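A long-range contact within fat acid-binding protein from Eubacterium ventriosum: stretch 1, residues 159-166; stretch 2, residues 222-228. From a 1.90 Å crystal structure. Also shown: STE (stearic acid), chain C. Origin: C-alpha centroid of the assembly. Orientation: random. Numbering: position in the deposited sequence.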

# COMPACT_ATOMS: atom_id res chain seq x y z
N MSE A 159 -10.38 -7.39 -3.69
CA MSE A 159 -9.63 -6.34 -4.37
C MSE A 159 -10.53 -5.24 -4.93
O MSE A 159 -10.21 -4.05 -4.84
CB MSE A 159 -8.76 -6.93 -5.47
CG MSE A 159 -7.66 -7.84 -4.94
SE MSE A 159 -6.47 -8.38 -6.42
CE MSE A 159 -7.76 -9.33 -7.55
N ALA A 160 -11.65 -5.64 -5.52
CA ALA A 160 -12.61 -4.67 -6.07
C ALA A 160 -13.21 -3.75 -5.00
O ALA A 160 -13.58 -2.60 -5.28
CB ALA A 160 -13.71 -5.40 -6.83
N SER A 161 -13.30 -4.24 -3.77
CA SER A 161 -13.95 -3.50 -2.69
C SER A 161 -12.99 -2.53 -2.02
O SER A 161 -13.43 -1.59 -1.35
CB SER A 161 -14.50 -4.45 -1.62
OG SER A 161 -13.45 -4.90 -0.76
N ALA A 162 -11.68 -2.73 -2.20
CA ALA A 162 -10.71 -1.90 -1.51
C ALA A 162 -10.73 -0.46 -2.00
O ALA A 162 -10.87 -0.19 -3.20
CB ALA A 162 -9.25 -2.50 -1.68
N ARG A 163 -10.56 0.49 -1.07
CA ARG A 163 -10.43 1.90 -1.44
C ARG A 163 -9.41 2.59 -0.55
O ARG A 163 -9.34 2.30 0.65
CB ARG A 163 -11.74 2.67 -1.23
CG ARG A 163 -12.92 2.26 -2.10
CD ARG A 163 -12.66 2.61 -3.57
NE ARG A 163 -13.85 2.37 -4.37
CZ ARG A 163 -14.19 1.19 -4.87
NH1 ARG A 163 -13.40 0.13 -4.66
NH2 ARG A 163 -15.30 1.06 -5.58
N ILE A 164 -8.65 3.53 -1.11
CA ILE A 164 -7.95 4.48 -0.27
C ILE A 164 -8.54 5.85 -0.52
O ILE A 164 -8.76 6.23 -1.67
CB ILE A 164 -6.42 4.60 -0.59
CG1 ILE A 164 -5.75 3.23 -0.63
CG2 ILE A 164 -5.75 5.49 0.47
CD1 ILE A 164 -4.23 3.29 -0.96
N PHE A 165 -8.79 6.59 0.56
CA PHE A 165 -9.24 7.96 0.47
C PHE A 165 -8.20 8.82 1.17
O PHE A 165 -7.92 8.61 2.34
CB PHE A 165 -10.60 8.11 1.18
CG PHE A 165 -11.66 7.21 0.63
CD1 PHE A 165 -12.29 7.53 -0.57
CD2 PHE A 165 -12.02 6.03 1.28
CE1 PHE A 165 -13.27 6.70 -1.11
CE2 PHE A 165 -13.00 5.20 0.76
CZ PHE A 165 -13.63 5.54 -0.45
N PHE A 166 -7.61 9.77 0.46
CA PHE A 166 -6.48 10.48 1.05
C PHE A 166 -6.22 11.83 0.44
O PHE A 166 -6.81 12.19 -0.58
CB PHE A 166 -5.21 9.62 1.01
CG PHE A 166 -4.65 9.36 -0.37
CD1 PHE A 166 -3.46 9.98 -0.77
CD2 PHE A 166 -5.27 8.48 -1.25
CE1 PHE A 166 -2.90 9.74 -2.03
CE2 PHE A 166 -4.72 8.23 -2.52
CZ PHE A 166 -3.52 8.86 -2.91
N GLN A 222 -15.57 12.72 4.22
CA GLN A 222 -16.90 12.74 3.61
C GLN A 222 -16.97 11.82 2.39
O GLN A 222 -17.97 11.14 2.18
CB GLN A 222 -17.34 14.17 3.28
CG GLN A 222 -17.73 14.95 4.52
CD GLN A 222 -18.73 14.19 5.39
OE1 GLN A 222 -19.81 13.81 4.94
NE2 GLN A 222 -18.36 13.97 6.65
N VAL A 223 -15.90 11.78 1.60
CA VAL A 223 -15.87 10.87 0.47
C VAL A 223 -15.88 9.40 0.93
O VAL A 223 -16.54 8.54 0.33
CB VAL A 223 -14.63 11.12 -0.43
CG1 VAL A 223 -14.53 10.04 -1.46
CG2 VAL A 223 -14.74 12.48 -1.10
N ALA A 224 -15.14 9.10 2.00
CA ALA A 224 -15.12 7.72 2.49
C ALA A 224 -16.50 7.36 3.03
O ALA A 224 -16.98 6.25 2.83
CB ALA A 224 -14.09 7.56 3.57
N LYS A 225 -17.12 8.31 3.72
CA LYS A 225 -18.40 8.05 4.39
C LYS A 225 -19.48 7.67 3.37
O LYS A 225 -20.25 6.73 3.59
CB LYS A 225 -18.84 9.24 5.22
CG LYS A 225 -20.20 9.00 5.93
CD LYS A 225 -20.60 10.18 6.81
CE LYS A 225 -22.06 10.05 7.28
NZ LYS A 225 -22.37 8.67 7.75
N LYS A 226 -19.51 8.40 2.26
CA LYS A 226 -20.41 8.11 1.16
C LYS A 226 -20.22 6.69 0.62
O LYS A 226 -21.18 5.96 0.40
CB LYS A 226 -20.21 9.14 0.04
CG LYS A 226 -21.02 8.87 -1.21
CD LYS A 226 -20.72 9.90 -2.30
CE LYS A 226 -21.60 9.69 -3.53
NZ LYS A 226 -23.04 9.82 -3.17
N TYR A 227 -18.97 6.28 0.41
CA TYR A 227 -18.70 4.95 -0.07
C TYR A 227 -19.11 3.87 0.94
O TYR A 227 -19.72 2.86 0.59
CB TYR A 227 -17.20 4.81 -0.40
CG TYR A 227 -16.81 3.42 -0.82
CD1 TYR A 227 -17.09 2.97 -2.11
CD2 TYR A 227 -16.16 2.55 0.06
CE1 TYR A 227 -16.74 1.69 -2.52
CE2 TYR A 227 -15.79 1.26 -0.35
CZ TYR A 227 -16.09 0.84 -1.64
OH TYR A 227 -15.73 -0.43 -2.07
N LEU A 228 -18.76 4.09 2.21
CA LEU A 228 -19.11 3.10 3.23
C LEU A 228 -20.62 3.00 3.42
O LEU A 228 -21.16 1.90 3.55
CB LEU A 228 -18.42 3.40 4.56
CG LEU A 228 -16.90 3.18 4.51
CD1 LEU A 228 -16.23 3.70 5.78
CD2 LEU A 228 -16.58 1.70 4.30
C1 STE C . 8.82 1.68 -8.50
O1 STE C . 8.64 0.74 -9.20
O2 STE C . 9.70 2.45 -8.77
C2 STE C . 7.79 2.02 -7.40
C3 STE C . 6.81 3.13 -7.89
C4 STE C . 5.86 3.54 -6.75
C5 STE C . 4.72 4.44 -7.27
C6 STE C . 3.82 4.88 -6.09
C7 STE C . 2.73 5.88 -6.57
C8 STE C . 1.76 6.15 -5.38
C9 STE C . 0.66 7.16 -5.77
C10 STE C . -0.21 7.46 -4.52
C11 STE C . -1.15 6.27 -4.29
C12 STE C . -1.17 5.71 -2.85
C13 STE C . -0.74 6.70 -1.76
C14 STE C . -1.78 6.58 -0.61
C15 STE C . -1.25 7.21 0.69
C16 STE C . -2.44 7.40 1.67
C17 STE C . -2.65 6.11 2.49
C18 STE C . -3.71 6.32 3.59

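Helix 222-228 packs against the end of a helix and the strand that follows it, residues 159-166, with the strand and the helix running nearly antiparallel (154° between their N-to-C directions) and their axes approaching to 8.7 Å. The contact is small, burying 308 Å² in all, and most of it is carried by Phe165 and Tyr227. Gln222, at the start of the stretch, is exposed and lies out of reach of the strand; its carbonyl accepts the backbone hydrogen bond from Lys226 N. Val223 is the first residue to touch. Its CA-to-CB bond points toward the strand, and with chi1 in the t rotamer Val223 CG1 lies 3.5 Å from Phe165 CD1, an oblique apolar contact with the ring. Ala224 sits where the backbones come closest, its CA 6.2 Å from the CA of Phe165. The Phe165 ring lies flat against the helix here: Ala224 CA is 3.7 Å from the ring centroid and only 11° off the ring normal, a CH-pi contact over the face, while Ala224 CB, on a bond directed sideways, reaches to 3.4 Å from Phe165 CD2. Lys225 points away, and Lys226, set sideways, leads its end away; neither touches stretch 1. Tyr227, one turn after Val223, returns to the strand and makes the most varied set of contacts. Tyr227 CB packs 3.6 Å from Phe165 CZ, and the two rings meet obliquely, centroids 5.8 Å apart and planes at 53°. Over one face of the tyrosine ring lies Arg163, whose CG is 3.6 Å from the Tyr227 ring centroid and 19° off the normal; further along the same side chain, Arg163 NH2 comes to 3.4 Å from Tyr227 CE1, which lies over a face of the guanidinium. Arg163 NH1 donates hydrogen bonds to Ala160 O at 2.8 Å and Ala162 O at 2.9 Å, tying the guanidinium to its own stretch. The phenol reaches past it to the end of the preceding helix, where Tyr227 OH donates a hydrogen bond to Ser161 O at 2.7 Å, the one hydrogen bond across the contact. Leu228 is buried, but stretch 1 covers almost none of it. On the strand, Ile164 and Phe166 alternate with the contact residues and meet the stearic acid instead: Ile164 CG2 lies 3.8 Å from STE C17, and Phe166 CG 3.6 Å from STE C16.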